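Local coordinates for lipoprotein (Mycoplasma mycoides subsp. capri, PDB 7ADK) that is probably a membrane-anchored peptidase of the mycoplasma peptidase (DUF31) family, in the chymotrypsin-like PA clan, at residues Arg274-Lys279 / Ser589-Lys594; Leu283-Pro288 / Ser762-Asp767; Ser423-Ile428 / Val635-Ala640; Thr441-Gly446 / Lys581-Tyr586. All blocks are in the same frame, centred on the assembly; numbering follows the deposited sequence.

Contact 1: Arg274-Lys279 / Ser589-Lys594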
# COMPACT_ATOMS: atom_id res chain seq x y z
N ARG B 274 19.61 -5.06 3.21
CA ARG B 274 20.78 -5.79 3.75
C ARG B 274 20.74 -5.95 5.27
O ARG B 274 19.97 -5.27 5.94
CB ARG B 274 22.11 -5.12 3.31
CG ARG B 274 22.42 -3.78 3.99
CD ARG B 274 23.89 -3.40 3.89
NE ARG B 274 24.22 -2.13 4.59
CZ ARG B 274 25.41 -1.57 4.67
NH1 ARG B 274 25.62 -0.51 5.38
NH2 ARG B 274 26.45 -2.00 4.03
N ASN B 275 21.60 -6.80 5.82
CA ASN B 275 21.58 -7.19 7.23
C ASN B 275 21.87 -6.02 8.20
O ASN B 275 21.27 -5.91 9.26
CB ASN B 275 22.57 -8.35 7.41
CG ASN B 275 22.28 -9.14 8.66
OD1 ASN B 275 22.51 -8.71 9.78
ND2 ASN B 275 21.78 -10.34 8.53
N GLU B 276 22.74 -5.10 7.83
CA GLU B 276 23.05 -3.93 8.66
C GLU B 276 21.88 -2.93 8.72
O GLU B 276 21.86 -2.05 9.56
CB GLU B 276 24.34 -3.24 8.20
CG GLU B 276 25.53 -4.15 7.88
CD GLU B 276 25.83 -5.27 8.90
OE1 GLU B 276 25.73 -5.07 10.13
OE2 GLU B 276 26.20 -6.38 8.46
N LYS B 277 20.88 -3.06 7.83
CA LYS B 277 19.64 -2.27 7.83
C LYS B 277 18.55 -2.96 8.63
O LYS B 277 17.87 -2.31 9.40
CB LYS B 277 19.12 -2.03 6.41
CG LYS B 277 20.10 -1.33 5.48
CD LYS B 277 19.57 -1.07 4.06
CE LYS B 277 18.85 0.26 3.84
NZ LYS B 277 19.77 1.37 3.49
N ALA B 278 18.37 -4.26 8.51
CA ALA B 278 17.43 -5.01 9.33
C ALA B 278 17.93 -6.44 9.44
O ALA B 278 18.61 -6.92 8.56
CB ALA B 278 16.04 -4.94 8.71
N LYS B 279 17.56 -7.11 10.54
CA LYS B 279 18.35 -8.19 11.16
C LYS B 279 19.55 -7.59 11.94
O LYS B 279 20.13 -8.29 12.78
CB LYS B 279 18.64 -9.33 10.17
CG LYS B 279 19.01 -10.69 10.79
CD LYS B 279 17.85 -11.41 11.47
CE LYS B 279 18.27 -12.81 11.91
NZ LYS B 279 17.13 -13.64 12.33
N SER B 589 21.77 -10.43 22.57
CA SER B 589 22.52 -9.96 21.39
C SER B 589 23.95 -9.42 21.65
O SER B 589 24.21 -8.73 22.64
CB SER B 589 21.70 -8.89 20.69
OG SER B 589 22.41 -8.48 19.54
N ASP B 590 24.87 -9.63 20.69
CA ASP B 590 26.18 -8.95 20.66
C ASP B 590 26.19 -7.60 19.91
O ASP B 590 27.00 -6.74 20.26
CB ASP B 590 27.27 -9.90 20.13
CG ASP B 590 27.83 -10.88 21.17
OD1 ASP B 590 28.87 -11.52 20.90
OD2 ASP B 590 27.27 -11.01 22.27
N LYS B 591 25.33 -7.38 18.90
CA LYS B 591 25.24 -6.13 18.13
C LYS B 591 24.50 -5.02 18.89
O LYS B 591 23.55 -4.42 18.38
CB LYS B 591 24.66 -6.35 16.72
CG LYS B 591 25.55 -7.15 15.76
CD LYS B 591 25.11 -6.91 14.30
CE LYS B 591 25.96 -7.60 13.25
NZ LYS B 591 25.51 -7.30 11.87
N LYS B 592 24.92 -4.73 20.13
CA LYS B 592 24.47 -3.58 20.93
C LYS B 592 24.97 -2.26 20.33
O LYS B 592 25.99 -2.25 19.63
CB LYS B 592 24.89 -3.72 22.39
CG LYS B 592 24.15 -4.87 23.08
CD LYS B 592 24.38 -4.84 24.59
CE LYS B 592 23.57 -5.92 25.29
NZ LYS B 592 24.07 -7.27 25.00
N VAL B 593 24.26 -1.16 20.59
CA VAL B 593 24.62 0.12 19.99
C VAL B 593 25.92 0.71 20.54
O VAL B 593 26.29 0.50 21.70
CB VAL B 593 23.51 1.18 20.06
CG1 VAL B 593 22.21 0.63 19.50
CG2 VAL B 593 23.24 1.73 21.45
N LYS B 594 26.59 1.46 19.66
CA LYS B 594 27.76 2.31 19.88
C LYS B 594 27.44 3.70 19.33
O LYS B 594 26.44 3.86 18.64
CB LYS B 594 28.96 1.68 19.15
CG LYS B 594 29.47 0.37 19.77
CD LYS B 594 30.38 -0.41 18.83
CE LYS B 594 29.59 -1.02 17.68
NZ LYS B 594 30.42 -1.82 16.77
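A salt bridge between Glu276 and Lys591 joins two surface loops: the one leading towards strand 289-293, in the first sheet of this protein, probably a PA-clan protease, and the one leading into strand 594-595 of the second. Along the first loop, Arg274 does not touch the partner loop. Its carbonyl O accepts from both Lys277 N and Ala278 N, which curls the backbone into a turn with helix-like torsions at 275-277 but no regular helix, and its guanidinium group, salt-bridged to Asp630, carries Glu276 CG over one face. Asn275 comes next; its OD1 lies 3.9 Å from Lys591 NZ, close enough for a polar neighbour but without a bond. Glu276 does the holding. Its chain bends at chi2 (-46°), and the two side chains cross at about a right angle. Lys591, by contrast, is extended beyond CG, from the centre of an inverse gamma turn. The backbones can therefore stay far apart, with the CA atoms of Glu276 and Lys591 10.0 Å from each other. The ammonium has a second partner in Thr280 OG1. Lys591 NZ meets Glu276 OE1 on its syn side at 2.8 Å, only 17° out of the carboxylate plane.

Contact 2: Leu283-Pro288 / Ser762-Asp767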
# COMPACT_ATOMS: atom_id res chain seq x y z
N LEU B 283 14.99 -3.69 12.79
CA LEU B 283 14.49 -4.90 13.39
C LEU B 283 15.39 -5.15 14.58
O LEU B 283 16.58 -4.84 14.53
CB LEU B 283 14.54 -6.00 12.32
CG LEU B 283 14.43 -7.46 12.77
CD1 LEU B 283 14.26 -8.33 11.53
CD2 LEU B 283 15.67 -7.95 13.52
N ALA B 284 14.85 -5.68 15.65
CA ALA B 284 15.54 -5.79 16.93
C ALA B 284 15.93 -4.49 17.66
O ALA B 284 15.82 -4.48 18.87
CB ALA B 284 16.67 -6.80 16.88
N ARG B 285 16.37 -3.43 16.99
CA ARG B 285 17.01 -2.29 17.66
C ARG B 285 16.18 -1.02 17.59
O ARG B 285 15.84 -0.46 18.62
CB ARG B 285 18.44 -2.07 17.15
CG ARG B 285 19.33 -3.30 17.19
CD ARG B 285 19.66 -3.83 18.58
NE ARG B 285 20.50 -5.04 18.44
CZ ARG B 285 20.08 -6.29 18.50
NH1 ARG B 285 19.10 -6.67 19.25
NH2 ARG B 285 20.64 -7.21 17.78
N THR B 286 15.82 -0.56 16.40
CA THR B 286 14.89 0.58 16.23
C THR B 286 13.47 0.10 16.39
O THR B 286 12.61 0.29 15.53
CB THR B 286 15.08 1.36 14.93
OG1 THR B 286 16.45 1.58 14.79
CG2 THR B 286 14.37 2.71 15.02
N LEU B 287 13.28 -0.67 17.45
CA LEU B 287 12.22 -1.63 17.53
C LEU B 287 10.88 -0.91 17.42
O LEU B 287 10.14 -1.24 16.49
CB LEU B 287 12.47 -2.65 18.68
CG LEU B 287 12.34 -2.28 20.18
CD1 LEU B 287 10.91 -2.46 20.69
CD2 LEU B 287 13.19 -3.21 21.02
N PRO B 288 10.54 0.08 18.27
CA PRO B 288 9.17 0.43 18.43
C PRO B 288 8.74 1.65 17.63
O PRO B 288 9.25 2.76 17.79
CB PRO B 288 9.00 0.64 19.93
CG PRO B 288 10.38 0.99 20.46
CD PRO B 288 11.29 0.85 19.24
N SER B 762 16.89 6.97 14.26
CA SER B 762 18.35 6.99 14.32
C SER B 762 18.98 6.83 12.94
O SER B 762 18.83 5.79 12.31
CB SER B 762 18.89 5.88 15.23
OG SER B 762 18.56 4.61 14.74
N VAL B 763 19.78 7.80 12.53
CA VAL B 763 20.80 7.63 11.52
C VAL B 763 21.96 6.87 12.15
O VAL B 763 22.44 7.26 13.22
CB VAL B 763 21.27 9.00 11.03
CG1 VAL B 763 22.32 8.94 9.93
CG2 VAL B 763 20.12 9.89 10.58
N ARG B 764 22.46 5.83 11.51
CA ARG B 764 23.62 5.05 11.95
C ARG B 764 24.64 4.92 10.86
O ARG B 764 24.38 5.26 9.72
CB ARG B 764 23.21 3.65 12.41
CG ARG B 764 21.98 3.70 13.29
CD ARG B 764 21.77 2.36 13.96
NE ARG B 764 20.51 2.39 14.68
CZ ARG B 764 20.08 1.55 15.58
NH1 ARG B 764 20.74 0.50 15.90
NH2 ARG B 764 18.97 1.79 16.16
N THR B 765 25.79 4.37 11.19
CA THR B 765 26.77 3.94 10.21
C THR B 765 27.21 2.49 10.43
O THR B 765 26.81 1.86 11.40
CB THR B 765 27.91 4.94 10.08
OG1 THR B 765 28.56 4.75 8.86
CG2 THR B 765 28.92 4.87 11.20
N LYS B 766 27.99 1.97 9.47
CA LYS B 766 28.18 0.55 9.10
C LYS B 766 28.20 -0.48 10.22
O LYS B 766 27.58 -1.53 10.07
CB LYS B 766 29.51 0.42 8.36
CG LYS B 766 29.50 1.04 6.96
CD LYS B 766 30.85 0.89 6.24
CE LYS B 766 31.34 -0.56 6.12
NZ LYS B 766 32.63 -0.66 5.41
N ASP B 767 28.93 -0.24 11.31
CA ASP B 767 29.12 -1.22 12.38
C ASP B 767 28.16 -1.02 13.57
O ASP B 767 28.49 -1.33 14.71
CB ASP B 767 30.59 -1.32 12.78
CG ASP B 767 31.12 -0.13 13.57
OD1 ASP B 767 31.02 1.02 13.08
OD2 ASP B 767 31.68 -0.34 14.67
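The loop 283-288 passes strand 761-765 with the CA atoms of Thr286 and Ser762 7.5 Å apart, and Thr286 is the centre of an inverse gamma turn whose Leu287 N to Arg285 O bond is weak. Arg764 is the side chain that spans the gap. Extended from CG to NE, it runs past Thr286 in the opposite direction, and it bonds back to its own strand: NE (3.0 Å) and NH2 (3.2 Å) both grip Ser762 OG side-on, with the oxygen 5° from the guanidinium plane. This fixes the rotation of the group. NH1 is taken by Asn768 OD1. Against the fixed guanidinium, Thr286 OG1 lies obliquely, 2.9 Å from Arg764 NH2, but at too poor an angle for a hydrogen bond; the hydroxyl bonds instead to Val281 O. Arg285 adds its CB, 3.7 Å from Arg764 NH1, then bends at chi2 (-66°) and leads its own guanidinium away, NE bonding to Lys591 O. The contact is buried where the two sheets meet, consistent with the two-barrel PA-clan fold: Trp427 of strand 421-433 packs on both Ser762 and Arg764, Thr286 also touches Thr425, and Leu770 of strand 769-778 packs against Ser762 and Arg764.

Contact 3: Ser423-Ile428 / Val635-Ala640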
# COMPACT_ATOMS: atom_id res chain seq x y z
N SER B 423 2.39 9.96 18.28
CA SER B 423 3.11 8.79 17.79
C SER B 423 4.38 9.15 17.03
O SER B 423 4.42 10.09 16.24
CB SER B 423 2.19 7.90 16.96
OG SER B 423 2.92 6.79 16.48
N GLY B 424 5.43 8.37 17.27
CA GLY B 424 6.77 8.66 16.79
C GLY B 424 7.60 7.39 16.66
O GLY B 424 7.07 6.32 16.35
N THR B 425 8.91 7.48 16.82
CA THR B 425 9.76 6.30 16.76
C THR B 425 10.89 6.38 17.79
O THR B 425 11.30 7.47 18.22
CB THR B 425 10.30 6.09 15.34
OG1 THR B 425 9.21 6.00 14.45
CG2 THR B 425 11.07 4.80 15.17
N MET B 426 11.39 5.23 18.22
CA MET B 426 12.50 5.09 19.14
C MET B 426 13.45 3.97 18.72
O MET B 426 13.10 3.09 17.95
CB MET B 426 12.05 4.76 20.57
CG MET B 426 10.85 5.53 21.09
SD MET B 426 10.68 5.59 22.88
CE MET B 426 10.09 3.92 23.28
N TRP B 427 14.65 3.98 19.28
CA TRP B 427 15.51 2.82 19.33
C TRP B 427 15.90 2.48 20.75
O TRP B 427 16.00 3.35 21.61
CB TRP B 427 16.76 3.04 18.47
CG TRP B 427 17.66 4.13 18.95
CD1 TRP B 427 18.76 3.95 19.70
CD2 TRP B 427 17.54 5.56 18.74
NE1 TRP B 427 19.32 5.17 20.00
CE2 TRP B 427 18.62 6.20 19.42
CE3 TRP B 427 16.64 6.38 18.04
CZ2 TRP B 427 18.80 7.58 19.44
CZ3 TRP B 427 16.83 7.77 18.04
CH2 TRP B 427 17.90 8.37 18.73
N ILE B 428 16.09 1.21 21.01
CA ILE B 428 16.68 0.71 22.25
C ILE B 428 18.16 1.13 22.27
O ILE B 428 18.90 0.82 21.33
CB ILE B 428 16.41 -0.80 22.35
CG1 ILE B 428 16.44 -1.31 23.79
CG2 ILE B 428 17.29 -1.68 21.44
CD1 ILE B 428 15.71 -2.65 23.90
N VAL B 635 14.66 3.14 10.07
CA VAL B 635 14.16 3.70 11.30
C VAL B 635 13.01 4.56 10.90
O VAL B 635 12.84 4.94 9.74
CB VAL B 635 15.21 4.53 12.05
CG1 VAL B 635 16.30 3.70 12.70
CG2 VAL B 635 15.90 5.48 11.10
N GLY B 636 12.19 4.89 11.88
CA GLY B 636 11.00 5.66 11.62
C GLY B 636 9.91 4.80 11.03
O GLY B 636 10.10 4.02 10.10
N TYR B 637 8.72 5.03 11.55
CA TYR B 637 7.49 4.53 10.98
C TYR B 637 6.59 5.74 10.74
O TYR B 637 5.96 6.23 11.69
CB TYR B 637 6.89 3.47 11.91
CG TYR B 637 7.78 2.29 12.23
CD1 TYR B 637 8.73 2.37 13.27
CD2 TYR B 637 7.55 1.05 11.60
CE1 TYR B 637 9.40 1.22 13.72
CE2 TYR B 637 8.22 -0.10 12.06
CZ TYR B 637 9.13 -0.02 13.13
OH TYR B 637 9.68 -1.15 13.63
N PRO B 638 6.54 6.31 9.54
CA PRO B 638 5.55 7.33 9.23
C PRO B 638 4.16 6.70 9.17
O PRO B 638 4.02 5.51 8.88
CB PRO B 638 6.00 7.93 7.91
CG PRO B 638 6.76 6.80 7.23
CD PRO B 638 7.35 5.99 8.38
N THR B 639 3.12 7.48 9.40
CA THR B 639 1.74 7.04 9.12
C THR B 639 1.59 6.65 7.65
O THR B 639 2.18 7.26 6.76
CB THR B 639 0.72 8.12 9.46
OG1 THR B 639 1.03 9.34 8.82
CG2 THR B 639 0.63 8.38 10.96
N ALA B 640 0.79 5.63 7.37
CA ALA B 640 0.64 5.09 6.02
C ALA B 640 -0.15 5.99 5.04
O ALA B 640 -0.29 5.65 3.87
CB ALA B 640 0.05 3.69 6.16
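This is a buried side-chain-to-backbone contact, in which Thr425 of strand 421-433 holds the loop residues Gly636 and Tyr637 against the antiparallel sheet that probably corresponds to the first barrel of a PA-clan protease. The loop comes close at Gly636, whose CA is 5.3 Å from that of Thr425; its positive phi (77°) suits a glycine. The two branches of the threonine lie side by side along the loop backbone. Its methyl, CG2, packs at 3.5 Å from Gly636 N. The hydroxyl, set beside the backbone N of its own residue (chi1 -57°), faces the next peptide and accepts from Tyr637 N, while giving a weak bond to Gly424 O. The buried oxygen thus accepts from the loop, and its weak donor bond stays within its own strand. The Tyr637 ring turns its edge to Thr425, with OG1 in the ring plane rather than over a face. At the far end of that ring the OH bonds to Leu287 O, just ahead of strand 289-293, so the tyrosine is held at both its backbone and its phenol. The central hydrogen bond, from Tyr637 N to Thr425 OG1, measures 3.1 Å with an N-H...O angle of 153°.

Contact 4: Thr441-Gly446 / Lys581-Tyr586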
# COMPACT_ATOMS: atom_id res chain seq x y z
N THR B 441 15.42 -5.69 33.14
CA THR B 441 14.00 -5.30 33.09
C THR B 441 13.73 -3.81 32.82
O THR B 441 12.61 -3.45 32.45
CB THR B 441 13.29 -5.67 34.40
OG1 THR B 441 13.86 -4.97 35.47
CG2 THR B 441 13.36 -7.15 34.72
N LYS B 442 14.74 -2.94 32.97
CA LYS B 442 14.60 -1.48 32.91
C LYS B 442 15.46 -0.91 31.78
O LYS B 442 16.69 -0.96 31.83
CB LYS B 442 14.96 -0.93 34.29
CG LYS B 442 14.50 0.51 34.50
CD LYS B 442 14.55 0.85 35.99
CE LYS B 442 13.83 2.16 36.27
NZ LYS B 442 13.24 2.20 37.62
N PHE B 443 14.79 -0.40 30.75
CA PHE B 443 15.36 -0.09 29.44
C PHE B 443 15.22 1.39 29.09
O PHE B 443 14.26 2.04 29.50
CB PHE B 443 14.68 -0.93 28.36
CG PHE B 443 15.07 -2.39 28.37
CD1 PHE B 443 14.48 -3.28 29.27
CD2 PHE B 443 16.04 -2.85 27.47
CE1 PHE B 443 14.82 -4.64 29.25
CE2 PHE B 443 16.38 -4.21 27.44
CZ PHE B 443 15.76 -5.10 28.32
N TYR B 444 16.18 1.91 28.32
CA TYR B 444 16.27 3.30 27.89
C TYR B 444 16.27 3.38 26.38
O TYR B 444 16.96 2.62 25.69
CB TYR B 444 17.50 3.97 28.48
CG TYR B 444 17.57 3.87 29.98
CD1 TYR B 444 18.06 2.70 30.57
CD2 TYR B 444 17.04 4.89 30.78
CE1 TYR B 444 17.93 2.51 31.95
CE2 TYR B 444 16.96 4.72 32.17
CZ TYR B 444 17.36 3.51 32.75
OH TYR B 444 17.12 3.28 34.06
N PHE B 445 15.42 4.26 25.86
CA PHE B 445 15.12 4.41 24.45
C PHE B 445 15.45 5.83 23.97
O PHE B 445 15.00 6.80 24.56
CB PHE B 445 13.64 4.08 24.22
CG PHE B 445 13.24 2.63 24.46
CD1 PHE B 445 12.94 2.14 25.74
CD2 PHE B 445 13.13 1.77 23.35
CE1 PHE B 445 12.57 0.79 25.92
CE2 PHE B 445 12.73 0.43 23.52
CZ PHE B 445 12.46 -0.06 24.80
N GLY B 446 16.25 5.97 22.91
CA GLY B 446 16.52 7.23 22.25
C GLY B 446 15.38 7.60 21.33
O GLY B 446 14.84 6.78 20.60
N LYS B 581 10.95 -11.34 24.49
CA LYS B 581 10.10 -11.27 23.29
C LYS B 581 9.65 -9.85 22.96
O LYS B 581 9.59 -9.50 21.79
CB LYS B 581 8.90 -12.22 23.43
CG LYS B 581 9.27 -13.71 23.38
CD LYS B 581 9.77 -14.24 22.03
CE LYS B 581 8.68 -14.28 20.95
NZ LYS B 581 9.17 -14.92 19.72
N ILE B 582 9.43 -8.97 23.94
CA ILE B 582 9.18 -7.53 23.73
C ILE B 582 10.40 -6.84 23.11
O ILE B 582 10.31 -6.18 22.08
CB ILE B 582 8.77 -6.86 25.07
CG1 ILE B 582 7.34 -7.28 25.46
CG2 ILE B 582 8.81 -5.33 24.97
CD1 ILE B 582 6.98 -7.05 26.93
N THR B 583 11.57 -7.00 23.74
CA THR B 583 12.80 -6.27 23.41
C THR B 583 13.65 -6.93 22.32
O THR B 583 14.83 -6.61 22.21
CB THR B 583 13.66 -5.98 24.66
OG1 THR B 583 14.15 -7.17 25.24
CG2 THR B 583 12.87 -5.19 25.69
N ASN B 584 13.10 -7.87 21.54
CA ASN B 584 13.81 -8.67 20.53
C ASN B 584 15.15 -9.24 21.04
O ASN B 584 16.14 -9.35 20.32
CB ASN B 584 13.95 -7.86 19.24
CG ASN B 584 12.78 -7.90 18.30
OD1 ASN B 584 12.20 -8.94 18.04
ND2 ASN B 584 12.45 -6.82 17.66
N ASN B 585 15.18 -9.57 22.33
CA ASN B 585 16.30 -10.10 23.09
C ASN B 585 17.60 -9.27 23.02
O ASN B 585 18.69 -9.83 22.95
CB ASN B 585 16.46 -11.59 22.76
CG ASN B 585 17.13 -12.36 23.86
OD1 ASN B 585 17.44 -11.88 24.94
ND2 ASN B 585 17.37 -13.62 23.66
N TYR B 586 17.50 -7.94 23.08
CA TYR B 586 18.67 -7.03 23.09
C TYR B 586 19.70 -7.31 24.20
O TYR B 586 20.90 -7.04 24.04
CB TYR B 586 18.15 -5.58 23.21
CG TYR B 586 19.24 -4.52 23.16
CD1 TYR B 586 19.96 -4.30 21.98
CD2 TYR B 586 19.46 -3.67 24.26
CE1 TYR B 586 20.89 -3.25 21.89
CE2 TYR B 586 20.40 -2.62 24.18
CZ TYR B 586 21.12 -2.42 22.99
OH TYR B 586 22.01 -1.41 22.86
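Two first torsions bring Phe443 and Thr583 together: the phenylalanine leaves its strand with CG anti to the carbonyl carbon (chi1 -73°), and in the threonine, with OG1 between N and the carbonyl carbon (chi1 65°), CG2 is left anti to the carbonyl carbon and reaches the ring. Thr583 CG2 then sits over the middle of the Phe443 ring, 4.0 Å from the centroid and 12° off the normal, a CH-pi contact with the two side chains at about a right angle. Thr583 OG1 bonds back to Ile579 O, in the last turn of helix 575-582. Tyr586 closes the group from the side. Its ring meets Phe443 edge to edge, Tyr586 CD2 lying 4.5 Å from Phe443 CE2, a loose apolar touch. The bond from Tyr586 N to Thr583 O, 3.1 Å long, ties these two partners of the phenylalanine together just past the helix end. At its other end the tyrosine OH is held by Met429 O and Val593 N. The contact seats the C-terminal end of helix 575-582 on strand 442-447 of the antiparallel sheet: Ile579 packs on Phe443 from the helix, and Ile428 of the adjoining strand 421-433 touches both Phe443 and Tyr586.

How the contacts relate
Loop 274-288 runs through the group, giving one side each to contacts 1 and 2, whose centres lie about 7 Å apart; a salt bridge from Lys594 NZ to Asp767 OD2 (2.9 Å) joins them. Contact 2 reaches contact 3, about 11 Å away between centres, through the backbone bond from Ile428 N to Arg285 O. Neighbouring strands 421-433 and 442-447 connect contacts 3 and 4, where Gly446 N bonds to Trp427 O. Contacts 1 and 4, about 14 Å apart between centres, are joined by Val593 N and Tyr586 OH, a probable hydrogen bond of 3.2 Å. Contact 1 is at the surface, the other three are buried. In PA-clan proteases the active site lies between two barrels, and contact 2 probably belongs to that interface.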